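PDB 5SWV: pentafunctional AROM polypeptide from Schizosaccharomyces pombe, which catalyses several steps of the shikimate pathway, with dehydroquinate dehydratase and shikimate dehydrogenase portions in this fragment. Local coordinates for residues 137-142 and 155-160; 401-404 and 408-411; 425-430 and 454-459. All coordinates share one frame; numbering follows the deposited sequence.

Interaction 1: residues 137-142 and 155-160; sequences MSWHDL and MQKVEL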
ATOM      1  N   MET A 137     -15.813  -2.367 -17.974  1.00 37.62           N
ATOM      2  CA  MET A 137     -16.192  -2.416 -19.362  1.00 38.89           C
ATOM      3  C   MET A 137     -15.440  -1.315 -20.092  1.00 38.11           C
ATOM      4  O   MET A 137     -15.568  -0.145 -19.737  1.00 37.54           O
ATOM      5  CB  MET A 137     -17.703  -2.240 -19.501  1.00 40.48           C
ATOM      6  CG  MET A 137     -18.495  -3.326 -18.790  1.00 41.59           C
ATOM      7  SD  MET A 137     -18.338  -4.892 -19.654  1.00 43.22           S
ATOM      8  CE  MET A 137     -18.042  -5.943 -18.269  1.00 43.13           C
ATOM      9  N   SER A 138     -14.680  -1.700 -21.115  1.00 37.35           N
ATOM     10  CA  SER A 138     -13.719  -0.820 -21.750  1.00 37.13           C
ATOM     11  C   SER A 138     -13.930  -0.731 -23.255  1.00 36.42           C
ATOM     12  O   SER A 138     -14.231  -1.727 -23.894  1.00 36.39           O
ATOM     13  CB  SER A 138     -12.309  -1.334 -21.479  1.00 37.24           C
ATOM     14  OG  SER A 138     -12.008  -2.432 -22.325  1.00 38.27           O
ATOM     15  N   TRP A 139     -13.746   0.463 -23.811  1.00 35.64           N
ATOM     16  CA  TRP A 139     -13.577   0.624 -25.246  1.00 35.34           C
ATOM     17  C   TRP A 139     -12.552   1.710 -25.555  1.00 35.24           C
ATOM     18  O   TRP A 139     -12.533   2.755 -24.912  1.00 35.14           O
ATOM     19  CB  TRP A 139     -14.898   0.949 -25.928  1.00 35.47           C
ATOM     20  CG  TRP A 139     -14.769   1.000 -27.419  1.00 35.19           C
ATOM     21  CD1 TRP A 139     -14.550   2.110 -28.179  1.00 35.59           C
ATOM     22  CD2 TRP A 139     -14.802  -0.106 -28.326  1.00 35.11           C
ATOM     23  NE1 TRP A 139     -14.468   1.771 -29.510  1.00 35.35           N
ATOM     24  CE2 TRP A 139     -14.628   0.418 -29.632  1.00 34.83           C
ATOM     25  CE3 TRP A 139     -14.986  -1.489 -28.172  1.00 34.88           C
ATOM     26  CZ2 TRP A 139     -14.621  -0.391 -30.780  1.00 34.12           C
ATOM     27  CZ3 TRP A 139     -14.984  -2.299 -29.332  1.00 34.76           C
ATOM     28  CH2 TRP A 139     -14.797  -1.738 -30.613  1.00 34.33           C
ATOM     29  N   HIS A 140     -11.730   1.437 -26.564  1.00 35.45           N
ATOM     30  CA  HIS A 140     -10.648   2.298 -27.008  1.00 36.30           C
ATOM     31  C   HIS A 140     -10.869   2.681 -28.494  1.00 36.23           C
ATOM     32  O   HIS A 140     -10.968   1.799 -29.355  1.00 36.65           O
ATOM     33  CB  HIS A 140      -9.309   1.563 -26.834  1.00 36.81           C
ATOM     34  CG  HIS A 140      -8.955   1.252 -25.408  1.00 37.57           C
ATOM     35  ND1 HIS A 140      -9.548   0.225 -24.692  1.00 38.04           N
ATOM     36  CD2 HIS A 140      -8.055   1.823 -24.568  1.00 37.59           C
ATOM     37  CE1 HIS A 140      -9.029   0.188 -23.475  1.00 37.79           C
ATOM     38  NE2 HIS A 140      -8.126   1.149 -23.371  1.00 37.64           N
ATOM     39  N   ASP A 141     -10.966   3.973 -28.796  1.00 35.73           N
ATOM     40  CA  ASP A 141     -11.091   4.439 -30.190  1.00 36.13           C
ATOM     41  C   ASP A 141      -9.728   4.836 -30.756  1.00 35.94           C
ATOM     42  O   ASP A 141      -9.318   6.001 -30.720  1.00 36.01           O
ATOM     43  CB  ASP A 141     -12.088   5.601 -30.316  1.00 36.45           C
ATOM     44  CG  ASP A 141     -12.168   6.161 -31.734  1.00 37.13           C
ATOM     45  OD1 ASP A 141     -12.071   5.367 -32.701  1.00 36.81           O
ATOM     46  OD2 ASP A 141     -12.314   7.403 -31.877  1.00 38.00           O
ATOM     47  N   LEU A 142      -9.041   3.848 -31.305  1.00 35.95           N
ATOM     48  CA  LEU A 142      -7.761   4.082 -31.953  1.00 36.74           C
ATOM     49  C   LEU A 142      -7.835   5.067 -33.134  1.00 36.53           C
ATOM     50  O   LEU A 142      -6.872   5.765 -33.389  1.00 36.45           O
ATOM     51  CB  LEU A 142      -7.127   2.748 -32.390  1.00 37.57           C
ATOM     52  CG  LEU A 142      -6.071   2.193 -31.428  1.00 38.59           C
ATOM     53  CD1 LEU A 142      -6.574   2.144 -29.987  1.00 38.93           C
ATOM     54  CD2 LEU A 142      -5.600   0.818 -31.891  1.00 39.17           C
ATOM     55  N   MET A 155     -21.969   6.782 -26.775  1.00 43.63           N
ATOM     56  CA  MET A 155     -23.180   6.515 -26.007  1.00 45.00           C
ATOM     57  C   MET A 155     -23.770   5.129 -26.291  1.00 44.81           C
ATOM     58  O   MET A 155     -24.367   4.537 -25.390  1.00 45.78           O
ATOM     59  CB  MET A 155     -24.225   7.629 -26.195  1.00 46.21           C
ATOM     60  CG  MET A 155     -23.801   8.986 -25.627  1.00 46.89           C
ATOM     61  SD  MET A 155     -23.446   8.980 -23.855  1.00 47.89           S
ATOM     62  CE  MET A 155     -25.087   9.336 -23.205  1.00 48.96           C
ATOM     63  N   GLN A 156     -23.588   4.597 -27.501  1.00 44.05           N
ATOM     64  CA  GLN A 156     -23.943   3.191 -27.773  1.00 44.21           C
ATOM     65  C   GLN A 156     -23.164   2.222 -26.908  1.00 42.31           C
ATOM     66  O   GLN A 156     -23.717   1.257 -26.402  1.00 41.98           O
ATOM     67  CB  GLN A 156     -23.684   2.823 -29.220  1.00 45.53           C
ATOM     68  CG  GLN A 156     -24.668   3.443 -30.167  1.00 47.20           C
ATOM     69  CD  GLN A 156     -24.242   3.221 -31.589  1.00 49.38           C
ATOM     70  OE1 GLN A 156     -23.398   3.953 -32.116  1.00 50.81           O
ATOM     71  NE2 GLN A 156     -24.791   2.190 -32.216  1.00 50.56           N
ATOM     72  N   LYS A 157     -21.874   2.493 -26.773  1.00 41.21           N
ATOM     73  CA  LYS A 157     -20.999   1.747 -25.878  1.00 40.70           C
ATOM     74  C   LYS A 157     -21.371   1.859 -24.400  1.00 40.20           C
ATOM     75  O   LYS A 157     -21.292   0.872 -23.675  1.00 39.99           O
ATOM     76  CB  LYS A 157     -19.535   2.171 -26.077  1.00 40.05           C
ATOM     77  CG  LYS A 157     -18.948   1.774 -27.419  1.00 39.95           C
ATOM     78  CD  LYS A 157     -19.168   0.297 -27.706  1.00 39.60           C
ATOM     79  CE  LYS A 157     -18.199  -0.226 -28.737  1.00 39.34           C
ATOM     80  NZ  LYS A 157     -18.653   0.115 -30.093  1.00 39.57           N
ATOM     81  N   VAL A 158     -21.758   3.045 -23.952  1.00 40.09           N
ATOM     82  CA  VAL A 158     -22.197   3.209 -22.570  1.00 40.60           C
ATOM     83  C   VAL A 158     -23.489   2.416 -22.333  1.00 41.52           C
ATOM     84  O   VAL A 158     -23.639   1.779 -21.293  1.00 39.69           O
ATOM     85  CB  VAL A 158     -22.322   4.701 -22.195  1.00 40.53           C
ATOM     86  CG1 VAL A 158     -23.034   4.907 -20.856  1.00 40.60           C
ATOM     87  CG2 VAL A 158     -20.933   5.313 -22.131  1.00 40.43           C
ATOM     88  N   GLU A 159     -24.384   2.429 -23.323  1.00 43.61           N
ATOM     89  CA  GLU A 159     -25.656   1.717 -23.238  1.00 44.74           C
ATOM     90  C   GLU A 159     -25.404   0.224 -23.065  1.00 43.45           C
ATOM     91  O   GLU A 159     -25.966  -0.396 -22.163  1.00 43.86           O
ATOM     92  CB  GLU A 159     -26.539   1.971 -24.474  1.00 47.43           C
ATOM     93  CG  GLU A 159     -28.032   1.758 -24.193  1.00 51.67           C
ATOM     94  CD  GLU A 159     -28.855   1.299 -25.407  1.00 55.21           C
ATOM     95  OE1 GLU A 159     -28.477   1.619 -26.562  1.00 59.02           O
ATOM     96  OE2 GLU A 159     -29.903   0.627 -25.205  1.00 56.02           O
ATOM     97  N   LEU A 160     -24.547  -0.338 -23.911  1.00 41.71           N
ATOM     98  CA  LEU A 160     -24.197  -1.759 -23.834  1.00 41.66           C
ATOM     99  C   LEU A 160     -23.538  -2.109 -22.497  1.00 40.60           C
ATOM    100  O   LEU A 160     -23.842  -3.143 -21.896  1.00 39.99           O
ATOM    101  CB  LEU A 160     -23.261  -2.140 -24.996  1.00 42.45           C
ATOM    102  CG  LEU A 160     -22.605  -3.534 -24.987  1.00 42.91           C
ATOM    103  CD1 LEU A 160     -23.664  -4.634 -24.876  1.00 43.82           C
ATOM    104  CD2 LEU A 160     -21.719  -3.743 -26.215  1.00 42.47           C
TER
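Lys157 lays the end of its side chain over one face of the Trp139 indole, and this pair carries the whole contact. It joins a strand to the helix that follows it, within the beta-alpha-beta unit of strand 134-140, helix 152-162 and strand 167-173 in the TIM barrel of the type I dehydroquinase. The methylene CE does the closest touching, 3.4 Å from Trp139 CD2. It stands over the middle of the ring system, a CH-pi contact in which CE lies 3.5 Å from the centroid of the six-membered ring. The ammonium group adds a cation-pi interaction: NZ is 4.0 Å from the same centroid and only 9° off the ring normal, so the charge faces the pi cloud almost squarely.

Torsions on both sides make this possible. With chi1 at -175°, the Trp139 indole lies opposite its own backbone N, with one face under Lys157, which bends at chi2 and chi4 to bring CE and NZ over the ring. Further out, Trp146 meets Trp139 with its ring nearly parallel, and backbone bonds between Trp139 and Lys169 tie the strand to its neighbour 167-173. Ser138 and His140 have their CB atoms on the other side of the strand from that of Trp139; both touch Lys169, and the hydroxyl of Ser138 is hydrogen-bonded to Asp113. The lysine and the tryptophan are partly exposed, which places the pair on the outer layer of the barrel. Within the indole, the ammonium nitrogen is nearest CE2 and CZ2, each 4.1 Å from Lys157 NZ.

Interaction 2: residues 401-404 and 408-411; sequences LLNR and NSYR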
ATOM      1  N   LEU A 401       5.308 -13.822  25.827  1.00 34.83           N
ATOM      2  CA  LEU A 401       5.651 -12.527  26.405  1.00 34.97           C
ATOM      3  C   LEU A 401       6.629 -12.683  27.564  1.00 35.59           C
ATOM      4  O   LEU A 401       6.331 -13.366  28.538  1.00 36.16           O
ATOM      5  CB  LEU A 401       4.388 -11.837  26.880  1.00 34.80           C
ATOM      6  CG  LEU A 401       4.533 -10.452  27.515  1.00 35.45           C
ATOM      7  CD1 LEU A 401       5.230  -9.456  26.595  1.00 35.99           C
ATOM      8  CD2 LEU A 401       3.168  -9.912  27.905  1.00 35.54           C
ATOM      9  N   LEU A 402       7.781 -12.024  27.466  1.00 35.88           N
ATOM     10  CA  LEU A 402       8.893 -12.264  28.366  1.00 36.47           C
ATOM     11  C   LEU A 402       9.407 -10.978  28.983  1.00 37.26           C
ATOM     12  O   LEU A 402       9.705 -10.015  28.263  1.00 37.82           O
ATOM     13  CB  LEU A 402      10.019 -12.940  27.607  1.00 36.91           C
ATOM     14  CG  LEU A 402      11.324 -13.193  28.381  1.00 38.24           C
ATOM     15  CD1 LEU A 402      11.126 -14.105  29.594  1.00 38.26           C
ATOM     16  CD2 LEU A 402      12.365 -13.784  27.442  1.00 38.79           C
ATOM     17  N   ASN A 403       9.546 -10.991  30.313  1.00 38.09           N
ATOM     18  CA  ASN A 403       9.989  -9.840  31.091  1.00 39.12           C
ATOM     19  C   ASN A 403      10.760 -10.201  32.351  1.00 40.66           C
ATOM     20  O   ASN A 403      10.831 -11.362  32.751  1.00 41.87           O
ATOM     21  CB  ASN A 403       8.779  -8.993  31.470  1.00 38.93           C
ATOM     22  CG  ASN A 403       8.255  -8.194  30.301  1.00 38.58           C
ATOM     23  OD1 ASN A 403       8.924  -7.290  29.824  1.00 38.86           O
ATOM     24  ND2 ASN A 403       7.078  -8.550  29.808  1.00 38.34           N
ATOM     25  N   ARG A 404      11.343  -9.178  32.966  1.00 42.17           N
ATOM     26  CA  ARG A 404      12.042  -9.309  34.240  1.00 43.11           C
ATOM     27  C   ARG A 404      11.085  -9.759  35.326  1.00 42.24           C
ATOM     28  O   ARG A 404      11.463 -10.562  36.149  1.00 42.94           O
ATOM     29  CB  ARG A 404      12.699  -7.983  34.656  1.00 44.38           C
ATOM     30  CG  ARG A 404      13.915  -7.596  33.823  1.00 45.52           C
ATOM     31  CD  ARG A 404      14.118  -6.089  33.857  1.00 46.67           C
ATOM     32  NE  ARG A 404      15.375  -5.664  33.231  1.00 47.82           N
ATOM     33  CZ  ARG A 404      16.585  -5.739  33.795  1.00 48.47           C
ATOM     34  NH1 ARG A 404      16.738  -6.245  35.013  1.00 49.49           N
ATOM     35  NH2 ARG A 404      17.658  -5.302  33.138  1.00 48.52           N
ATOM     36  N   ASN A 408       4.953  -6.850  35.270  1.00 40.88           N
ATOM     37  CA  ASN A 408       5.160  -6.159  34.007  1.00 42.04           C
ATOM     38  C   ASN A 408       4.367  -6.812  32.875  1.00 41.82           C
ATOM     39  O   ASN A 408       3.606  -6.134  32.197  1.00 41.89           O
ATOM     40  CB  ASN A 408       6.658  -6.107  33.642  1.00 43.05           C
ATOM     41  CG  ASN A 408       7.380  -4.910  34.255  1.00 43.75           C
ATOM     42  OD1 ASN A 408       6.992  -3.761  34.042  1.00 44.70           O
ATOM     43  ND2 ASN A 408       8.456  -5.173  34.987  1.00 44.18           N
ATOM     44  N   SER A 409       4.533  -8.122  32.696  1.00 41.58           N
ATOM     45  CA  SER A 409       3.841  -8.854  31.635  1.00 41.41           C
ATOM     46  C   SER A 409       2.328  -8.817  31.815  1.00 43.23           C
ATOM     47  O   SER A 409       1.586  -8.686  30.836  1.00 44.61           O
ATOM     48  CB  SER A 409       4.298 -10.308  31.578  1.00 40.66           C
ATOM     49  OG  SER A 409       5.690 -10.411  31.406  1.00 39.80           O
ATOM     50  N   TYR A 410       1.876  -8.931  33.058  1.00 45.17           N
ATOM     51  CA  TYR A 410       0.448  -8.854  33.370  1.00 47.15           C
ATOM     52  C   TYR A 410      -0.172  -7.505  33.029  1.00 45.24           C
ATOM     53  O   TYR A 410      -1.271  -7.453  32.522  1.00 44.27           O
ATOM     54  CB  TYR A 410       0.169  -9.220  34.845  1.00 50.82           C
ATOM     55  CG  TYR A 410       0.039 -10.715  35.076  1.00 55.07           C
ATOM     56  CD1 TYR A 410      -0.936 -11.449  34.395  1.00 57.94           C
ATOM     57  CD2 TYR A 410       0.883 -11.398  35.967  1.00 57.92           C
ATOM     58  CE1 TYR A 410      -1.062 -12.812  34.571  1.00 60.87           C
ATOM     59  CE2 TYR A 410       0.759 -12.766  36.157  1.00 60.29           C
ATOM     60  CZ  TYR A 410      -0.219 -13.463  35.448  1.00 62.42           C
ATOM     61  OH  TYR A 410      -0.389 -14.815  35.595  1.00 66.82           O
ATOM     62  N   ARG A 411       0.534  -6.421  33.287  1.00 44.80           N
ATOM     63  CA  ARG A 411       0.023  -5.100  32.949  1.00 45.75           C
ATOM     64  C   ARG A 411      -0.283  -4.981  31.429  1.00 44.58           C
ATOM     65  O   ARG A 411      -1.323  -4.434  31.006  1.00 43.51           O
ATOM     66  CB  ARG A 411       1.037  -4.039  33.371  1.00 47.66           C
ATOM     67  CG  ARG A 411       0.504  -2.621  33.279  1.00 50.04           C
ATOM     68  CD  ARG A 411       1.529  -1.665  32.708  1.00 52.17           C
ATOM     69  NE  ARG A 411       2.668  -1.598  33.620  1.00 55.13           N
ATOM     70  CZ  ARG A 411       3.931  -1.929  33.339  1.00 56.78           C
ATOM     71  NH1 ARG A 411       4.313  -2.341  32.121  1.00 56.82           N
ATOM     72  NH2 ARG A 411       4.840  -1.817  34.305  1.00 57.81           N
TER
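Asn408, whose CB packs on CB of Asn403 at 4.2 Å, has its carbonyl oxygen OD1 held by Arg411 NH2 at 2.9 Å. That bond, made one helical turn along, is not straight: the N-H...O angle is 139°, and the donor is tilted from the carbonyl plane, just as the oxygen lies out of the guanidinium plane. The amide nitrogen of Asn408 has a weak bond to Thr405 OG1, so both ends of the group have partners close by in sequence. The next helix residue turns inward. Ser409 OG stands beside its own backbone N (chi1 -57°), a setting that carries the hydroxyl to the strand, 3.4 Å from Asn403 CB and close to the Asn403 side-chain amide. Here the chain passes from strand 398-403, next to the edge strand of the parallel sheet, into helix 406-413, the first half of a beta-alpha-beta unit in the Rossmann-type C-terminal domain of shikimate dehydrogenase. Leu401 adds an aliphatic contact. Its CD2 comes alongside the helix backbone, 3.5 Å from Ser409 O and 3.9 Å from Ser409 CB. Beyond the pair, Ile424 of the adjoining strand 422-426 also touches Ser409.

Interaction 3: residues 425-430 and 454-459; sequences IDSDNI and PEKVAS
Lys456 reaches across from its helix to Ser427 and Asp428, two residues of the turn that leaves the edge strand 422-426. The setting is the Rossmann-type parallel sheet of the shikimate dehydrogenase portion, and the contact brings this turn against the N-terminal part of helix 455-466.

Charge supplies the clearest link. Asp428 OD1 and Lys456 NZ form a salt bridge at 3.4 Å, and the methylene carbon Lys456 CE is about as near, 3.3 Å from the same oxygen. The two side chains cross at a slant, OD1 meeting both CE and NZ. Both residues are exposed, so solvent would be expected to soften this attraction.

Hydrogen bonding is the second element. Lys456 NZ gives a weak bond of 3.2 Å to Ser427 OG, a hydroxyl whose stronger partner is the backbone oxygen of Asn403 on the neighbouring strand. Lys456 CG sits between its backbone N and carbonyl carbon (chi1 78°), and bends at chi2 and chi4 then carry the amine to the turn. The turn has bonds of its own: Asp428 N donates to Asp426 OD1 in an Asx turn, nearly straight at the hydrogen (160°) but arriving from above the carboxylate plane. An inverse gamma turn centred on Asn429 follows. On the opposing segment, Pro454 O accepts from both Val457 N and Ala458 N as the chain winds into the helix.

Van der Waals contact is slight. Lys456 CD passes 3.8 Å from Ser427 O, while Val457, buried, adds the tip of one branch, with its CG2 placed 4.2 Å from Ser427 CB.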
ATOM      1  N   ILE A 425       5.633 -15.777  30.069  1.00 41.43           N
ATOM      2  CA  ILE A 425       6.733 -16.620  30.517  1.00 42.82           C
ATOM      3  C   ILE A 425       7.344 -15.973  31.747  1.00 44.78           C
ATOM      4  O   ILE A 425       7.747 -14.818  31.683  1.00 44.90           O
ATOM      5  CB  ILE A 425       7.832 -16.705  29.442  1.00 42.75           C
ATOM      6  CG1 ILE A 425       7.296 -17.399  28.189  1.00 42.29           C
ATOM      7  CG2 ILE A 425       9.064 -17.430  29.982  1.00 42.97           C
ATOM      8  CD1 ILE A 425       8.222 -17.294  26.997  1.00 42.34           C
ATOM      9  N   ASP A 426       7.420 -16.729  32.842  1.00 48.54           N
ATOM     10  CA  ASP A 426       8.011 -16.286  34.102  1.00 51.66           C
ATOM     11  C   ASP A 426       9.477 -16.673  34.083  1.00 54.21           C
ATOM     12  O   ASP A 426       9.821 -17.858  34.074  1.00 54.35           O
ATOM     13  CB  ASP A 426       7.303 -16.956  35.297  1.00 53.43           C
ATOM     14  CG  ASP A 426       7.768 -16.420  36.669  1.00 54.64           C
ATOM     15  OD1 ASP A 426       8.589 -15.478  36.763  1.00 54.33           O
ATOM     16  OD2 ASP A 426       7.308 -16.982  37.681  1.00 57.10           O
ATOM     17  N   SER A 427      10.341 -15.667  34.081  1.00 56.92           N
ATOM     18  CA  SER A 427      11.777 -15.901  34.067  1.00 59.54           C
ATOM     19  C   SER A 427      12.308 -16.518  35.371  1.00 63.24           C
ATOM     20  O   SER A 427      13.428 -17.026  35.381  1.00 64.05           O
ATOM     21  CB  SER A 427      12.533 -14.613  33.717  1.00 58.98           C
ATOM     22  OG  SER A 427      11.983 -13.479  34.359  1.00 57.55           O
ATOM     23  N   ASP A 428      11.532 -16.479  36.457  1.00 67.31           N
ATOM     24  CA  ASP A 428      11.933 -17.178  37.691  1.00 71.75           C
ATOM     25  C   ASP A 428      11.555 -18.641  37.581  1.00 76.43           C
ATOM     26  O   ASP A 428      12.424 -19.502  37.457  1.00 78.86           O
ATOM     27  CB  ASP A 428      11.314 -16.548  38.940  1.00 69.99           C
ATOM     28  CG  ASP A 428      11.643 -15.086  39.068  1.00 68.78           C
ATOM     29  OD1 ASP A 428      12.790 -14.684  38.762  1.00 66.47           O
ATOM     30  OD2 ASP A 428      10.734 -14.337  39.458  1.00 68.93           O
ATOM     31  N   ASN A 429      10.253 -18.912  37.579  1.00 81.77           N
ATOM     32  CA  ASN A 429       9.732 -20.267  37.454  1.00 85.60           C
ATOM     33  C   ASN A 429       9.597 -20.670  35.964  1.00 87.63           C
ATOM     34  O   ASN A 429       8.484 -20.814  35.444  1.00 86.15           O
ATOM     35  CB  ASN A 429       8.399 -20.358  38.218  1.00 85.69           C
ATOM     36  CG  ASN A 429       7.970 -21.788  38.490  1.00 87.76           C
ATOM     37  OD1 ASN A 429       6.808 -22.140  38.295  1.00 89.25           O
ATOM     38  ND2 ASN A 429       8.902 -22.618  38.950  1.00 88.18           N
ATOM     39  N   ILE A 430      10.749 -20.839  35.297  1.00 90.44           N
ATOM     40  CA  ILE A 430      10.819 -21.135  33.844  1.00 92.95           C
ATOM     41  C   ILE A 430      10.250 -22.533  33.496  1.00 96.57           C
ATOM     42  O   ILE A 430      10.835 -23.539  33.908  1.00 98.39           O
ATOM     43  CB  ILE A 430      12.270 -20.988  33.270  1.00 92.56           C
ATOM     44  CG1 ILE A 430      12.324 -21.497  31.814  1.00 93.07           C
ATOM     45  CG2 ILE A 430      13.321 -21.702  34.139  1.00 92.24           C
ATOM     46  CD1 ILE A 430      13.527 -21.057  31.005  1.00 93.68           C
ATOM     47  N   PRO A 454      20.277  -9.263  32.743  1.00 69.34           N
ATOM     48  CA  PRO A 454      20.657 -10.304  33.696  1.00 71.72           C
ATOM     49  C   PRO A 454      20.660 -11.678  33.029  1.00 73.01           C
ATOM     50  O   PRO A 454      19.787 -11.965  32.202  1.00 71.44           O
ATOM     51  CB  PRO A 454      19.570 -10.221  34.772  1.00 72.16           C
ATOM     52  CG  PRO A 454      18.428  -9.524  34.114  1.00 71.80           C
ATOM     53  CD  PRO A 454      19.043  -8.569  33.146  1.00 69.76           C
ATOM     54  N   GLU A 455      21.623 -12.519  33.401  1.00 76.22           N
ATOM     55  CA  GLU A 455      21.859 -13.775  32.676  1.00 78.99           C
ATOM     56  C   GLU A 455      20.813 -14.843  32.946  1.00 75.94           C
ATOM     57  O   GLU A 455      20.909 -15.933  32.391  1.00 76.20           O
ATOM     58  CB  GLU A 455      23.275 -14.326  32.917  1.00 83.54           C
ATOM     59  CG  GLU A 455      23.558 -14.880  34.313  1.00 88.58           C
ATOM     60  CD  GLU A 455      25.020 -15.297  34.511  1.00 93.30           C
ATOM     61  OE1 GLU A 455      25.832 -15.227  33.553  1.00 94.14           O
ATOM     62  OE2 GLU A 455      25.368 -15.702  35.644  1.00 94.91           O
ATOM     63  N   LYS A 456      19.838 -14.549  33.799  1.00 72.09           N
ATOM     64  CA  LYS A 456      18.679 -15.405  33.909  1.00 71.96           C
ATOM     65  C   LYS A 456      17.589 -15.091  32.869  1.00 69.78           C
ATOM     66  O   LYS A 456      16.752 -15.939  32.598  1.00 71.30           O
ATOM     67  CB  LYS A 456      18.131 -15.395  35.339  1.00 73.57           C
ATOM     68  CG  LYS A 456      17.301 -14.185  35.754  1.00 73.86           C
ATOM     69  CD  LYS A 456      16.148 -14.626  36.654  1.00 73.81           C
ATOM     70  CE  LYS A 456      15.393 -13.444  37.235  1.00 73.37           C
ATOM     71  NZ  LYS A 456      14.383 -12.853  36.315  1.00 72.37           N
ATOM     72  N   VAL A 457      17.572 -13.882  32.309  1.00 66.55           N
ATOM     73  CA  VAL A 457      16.661 -13.559  31.199  1.00 62.70           C
ATOM     74  C   VAL A 457      17.343 -13.872  29.877  1.00 60.04           C
ATOM     75  O   VAL A 457      16.723 -14.435  28.982  1.00 57.88           O
ATOM     76  CB  VAL A 457      16.201 -12.085  31.232  1.00 63.41           C
ATOM     77  CG1 VAL A 457      15.413 -11.706  29.977  1.00 63.19           C
ATOM     78  CG2 VAL A 457      15.347 -11.832  32.462  1.00 63.84           C
ATOM     79  N   ALA A 458      18.612 -13.489  29.760  1.00 59.79           N
ATOM     80  CA  ALA A 458      19.426 -13.773  28.564  1.00 59.62           C
ATOM     81  C   ALA A 458      19.444 -15.260  28.220  1.00 59.29           C
ATOM     82  O   ALA A 458      19.303 -15.648  27.058  1.00 57.79           O
ATOM     83  CB  ALA A 458      20.851 -13.275  28.774  1.00 59.54           C
ATOM     84  N   SER A 459      19.638 -16.066  29.261  1.00 59.99           N
ATOM     85  CA  SER A 459      19.594 -17.520  29.197  1.00 60.21           C
ATOM     86  C   SER A 459      18.365 -18.071  28.479  1.00 58.44           C
ATOM     87  O   SER A 459      18.475 -18.995  27.677  1.00 59.69           O
ATOM     88  CB  SER A 459      19.624 -18.073  30.623  1.00 62.56           C
ATOM     89  OG  SER A 459      19.201 -19.423  30.668  1.00 65.75           O
TER

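How the interactions relate
Interactions 2 and 3 are neighbours, with centres about 11 Å apart, and share the parallel sheet of the dehydrogenase portion. Strands 398-403 and 422-426 lie side by side there, joined by a probable hydrogen bond between Leu401 O and Ile425 N at 2.9 Å. Ser427 OG to Asn403 O, 2.9 Å, joins the two contacts directly; Arg404 NH2 further packs on Pro454 CD. In Rossmann folds the region of interaction 2 commonly neighbours the adenosine part of the nucleotide, and probably does so here. Interaction 1 stands apart in the dehydroquinase barrel, its centre about 63 Å from that of interaction 2 and 69 Å from that of interaction 3.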